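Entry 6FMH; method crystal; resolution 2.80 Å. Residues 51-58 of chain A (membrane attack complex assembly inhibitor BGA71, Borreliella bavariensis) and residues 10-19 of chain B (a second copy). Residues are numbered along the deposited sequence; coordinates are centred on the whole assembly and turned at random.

Chain A (51-58) DNLSQYEE
Chain B (10-19) ASKLETAAKN

Two carboxylates of like charge meet at the centre of this contact between two copies of BGA71: Glu57(A) OE1 lies 2.6 Å from Glu14(B) OE1, a separation at which a shared proton can be neither assigned nor excluded. Asn52(A) O crowds the same spot, 2.9 Å from Glu14(B) OE1 and 2.9 Å from Glu57(A) OE1, acceptor facing acceptor in both pairs. Each glutamate is held from its own chain. In chain A, residues 51-54 run extended (phi/psi -111/109 at Asn52(A), -65/162 at Ser54(A)) into a helix that begins at Gln55(A). Ser54(A), chi1 p, is its N-cap: OG accepts from Glu57(A) N at 3.1 Å, while Ser54(A) N donates back to Glu57(A) OE1 at 3.3 Å, so the cap closes a reciprocal box. Glu57(A) is m, t with chi3 -85°. In chain B, Ser11(B) (-88/153) caps the helix that starts at Lys12(B), its OG accepting from Leu13(B) N at 3.0 Å; Ser11(B) N in turn binds Glu14(B) OE2 at 3.0 Å. The CA-to-CB bond of Glu14(B) points toward chain A; the side chain is m, t with chi3 157°, and the residue has the largest covered area, 78 of the 343 Å² buried in total. Glu14(B) CG packs 3.9 Å from Ser54(A) CB, and Glu14(B) CA is 6.1 Å from Ser54(A) CA. The CA-to-CB bond of Asn52(A) also points toward chain B, with chi1 t and chi2 113°; Asn52(A) CA is 6.0 Å from Ala10(B) CA, and Ala10(B) N gives a weak hydrogen bond to Asn52(A) OD1 at 3.0 Å. One helical turn beyond Glu14(B), Lys18(B) extends through t, t, t to chi4 93°, and Lys18(B) NZ donates weakly to Gln55(A) OE1 at 3.3 Å. Gln55(A) starts sideways, but chi1 p and chi2 -95° bring its end nearer chain B.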

# COMPACT_ATOMS: atom_id res chain seq x y z
N ASP A 51 -2.83 19.41 -15.94
CA ASP A 51 -2.35 18.32 -15.09
C ASP A 51 -3.43 17.29 -14.91
O ASP A 51 -4.60 17.64 -14.91
CB ASP A 51 -1.91 18.84 -13.72
CG ASP A 51 -0.43 19.24 -13.67
OD1 ASP A 51 0.33 18.98 -14.63
OD2 ASP A 51 -0.01 19.81 -12.65
N ASN A 52 -3.04 16.03 -14.75
CA ASN A 52 -4.00 14.93 -14.54
C ASN A 52 -3.87 14.42 -13.12
O ASN A 52 -2.86 13.81 -12.73
CB ASN A 52 -3.77 13.82 -15.55
CG ASN A 52 -4.96 12.86 -15.73
OD1 ASN A 52 -5.59 12.80 -16.82
ND2 ASN A 52 -5.14 12.00 -14.78
N LEU A 53 -4.88 14.73 -12.33
CA LEU A 53 -5.07 14.15 -11.05
C LEU A 53 -5.61 12.73 -11.22
O LEU A 53 -6.80 12.51 -11.43
CB LEU A 53 -6.09 14.97 -10.26
CG LEU A 53 -6.33 14.63 -8.80
CD1 LEU A 53 -5.07 14.85 -8.00
CD2 LEU A 53 -7.43 15.52 -8.30
N SER A 54 -4.74 11.75 -11.09
CA SER A 54 -5.17 10.38 -11.01
C SER A 54 -5.98 10.14 -9.75
O SER A 54 -5.88 10.86 -8.75
CB SER A 54 -3.96 9.45 -11.00
OG SER A 54 -3.23 9.56 -9.81
N GLN A 55 -6.71 9.04 -9.77
CA GLN A 55 -7.50 8.62 -8.64
C GLN A 55 -6.63 8.26 -7.36
O GLN A 55 -7.09 8.39 -6.22
CB GLN A 55 -8.51 7.57 -9.08
CG GLN A 55 -7.87 6.41 -9.86
CD GLN A 55 -7.94 6.64 -11.38
OE1 GLN A 55 -9.02 6.48 -11.92
NE2 GLN A 55 -6.81 6.97 -12.08
N TYR A 56 -5.37 7.91 -7.57
CA TYR A 56 -4.41 7.66 -6.47
C TYR A 56 -3.94 8.96 -5.83
O TYR A 56 -3.98 9.12 -4.60
CB TYR A 56 -3.16 6.87 -6.95
CG TYR A 56 -2.02 6.92 -5.95
CD1 TYR A 56 -2.09 6.19 -4.76
CD2 TYR A 56 -0.93 7.76 -6.11
CE1 TYR A 56 -1.09 6.27 -3.82
CE2 TYR A 56 0.10 7.86 -5.16
CZ TYR A 56 0.01 7.10 -4.02
OH TYR A 56 0.99 7.15 -3.05
N GLU A 57 -3.46 9.85 -6.69
CA GLU A 57 -3.09 11.22 -6.31
C GLU A 57 -4.20 11.87 -5.46
O GLU A 57 -3.97 12.26 -4.33
CB GLU A 57 -2.82 12.05 -7.58
CG GLU A 57 -1.51 11.66 -8.26
CD GLU A 57 -1.10 12.54 -9.42
OE1 GLU A 57 -1.54 12.33 -10.56
OE2 GLU A 57 -0.32 13.48 -9.17
N GLU A 58 -5.42 11.82 -5.98
CA GLU A 58 -6.60 12.27 -5.28
C GLU A 58 -6.82 11.69 -3.89
O GLU A 58 -7.17 12.39 -2.95
CB GLU A 58 -7.81 11.92 -6.13
CG GLU A 58 -9.14 12.25 -5.48
CD GLU A 58 -10.30 11.99 -6.39
OE1 GLU A 58 -10.12 11.31 -7.44
OE2 GLU A 58 -11.40 12.46 -6.02
N ALA B 10 -3.93 11.10 -18.58
CA ALA B 10 -3.55 9.88 -17.83
C ALA B 10 -2.25 9.35 -18.41
O ALA B 10 -2.14 9.02 -19.58
CB ALA B 10 -4.64 8.82 -17.90
N SER B 11 -1.25 9.27 -17.54
CA SER B 11 0.03 8.77 -17.92
C SER B 11 -0.02 7.27 -17.74
O SER B 11 -0.80 6.73 -16.93
CB SER B 11 1.11 9.37 -17.04
OG SER B 11 1.95 8.38 -16.52
N LYS B 12 0.80 6.58 -18.51
CA LYS B 12 0.95 5.18 -18.35
C LYS B 12 1.12 4.73 -16.91
O LYS B 12 0.53 3.74 -16.48
CB LYS B 12 2.13 4.73 -19.14
CG LYS B 12 1.85 4.64 -20.62
CD LYS B 12 3.17 4.72 -21.38
CE LYS B 12 2.93 4.99 -22.86
NZ LYS B 12 4.15 5.47 -23.53
N LEU B 13 1.95 5.45 -16.16
CA LEU B 13 2.19 5.10 -14.78
C LEU B 13 0.92 5.29 -13.96
O LEU B 13 0.63 4.53 -13.04
CB LEU B 13 3.27 5.99 -14.17
CG LEU B 13 4.72 5.62 -14.20
CD1 LEU B 13 5.37 5.50 -15.53
CD2 LEU B 13 5.39 6.72 -13.42
N GLU B 14 0.24 6.39 -14.23
CA GLU B 14 -1.00 6.64 -13.53
C GLU B 14 -2.00 5.50 -13.79
O GLU B 14 -2.69 5.05 -12.87
CB GLU B 14 -1.53 8.02 -13.90
CG GLU B 14 -0.79 9.17 -13.23
CD GLU B 14 -1.28 10.52 -13.72
OE1 GLU B 14 -1.12 11.54 -13.01
OE2 GLU B 14 -1.82 10.54 -14.84
N THR B 15 -2.11 5.05 -15.04
CA THR B 15 -3.03 3.95 -15.35
C THR B 15 -2.53 2.62 -14.78
O THR B 15 -3.33 1.78 -14.33
CB THR B 15 -3.28 3.85 -16.86
OG1 THR B 15 -2.15 4.40 -17.57
CG2 THR B 15 -4.54 4.62 -17.25
N ALA B 16 -1.21 2.44 -14.75
CA ALA B 16 -0.60 1.26 -14.10
C ALA B 16 -0.90 1.18 -12.60
O ALA B 16 -1.44 0.19 -12.13
CB ALA B 16 0.89 1.23 -14.33
N ALA B 17 -0.64 2.24 -11.87
CA ALA B 17 -1.08 2.32 -10.47
C ALA B 17 -2.59 2.08 -10.27
O ALA B 17 -2.99 1.43 -9.33
CB ALA B 17 -0.69 3.66 -9.85
N LYS B 18 -3.43 2.64 -11.12
CA LYS B 18 -4.89 2.51 -10.96
C LYS B 18 -5.31 1.05 -11.07
O LYS B 18 -6.06 0.55 -10.25
CB LYS B 18 -5.60 3.35 -12.04
CG LYS B 18 -7.11 3.26 -12.06
CD LYS B 18 -7.76 3.68 -13.37
CE LYS B 18 -9.13 2.93 -13.60
NZ LYS B 18 -10.34 3.67 -13.11
N ASN B 19 -4.85 0.39 -12.13
CA ASN B 19 -5.21 -1.00 -12.38
C ASN B 19 -4.69 -1.91 -11.31
O ASN B 19 -5.37 -2.83 -10.92
CB ASN B 19 -4.72 -1.48 -13.72
CG ASN B 19 -5.36 -0.74 -14.88
OD1 ASN B 19 -4.72 -0.42 -15.85
ND2 ASN B 19 -6.64 -0.54 -14.81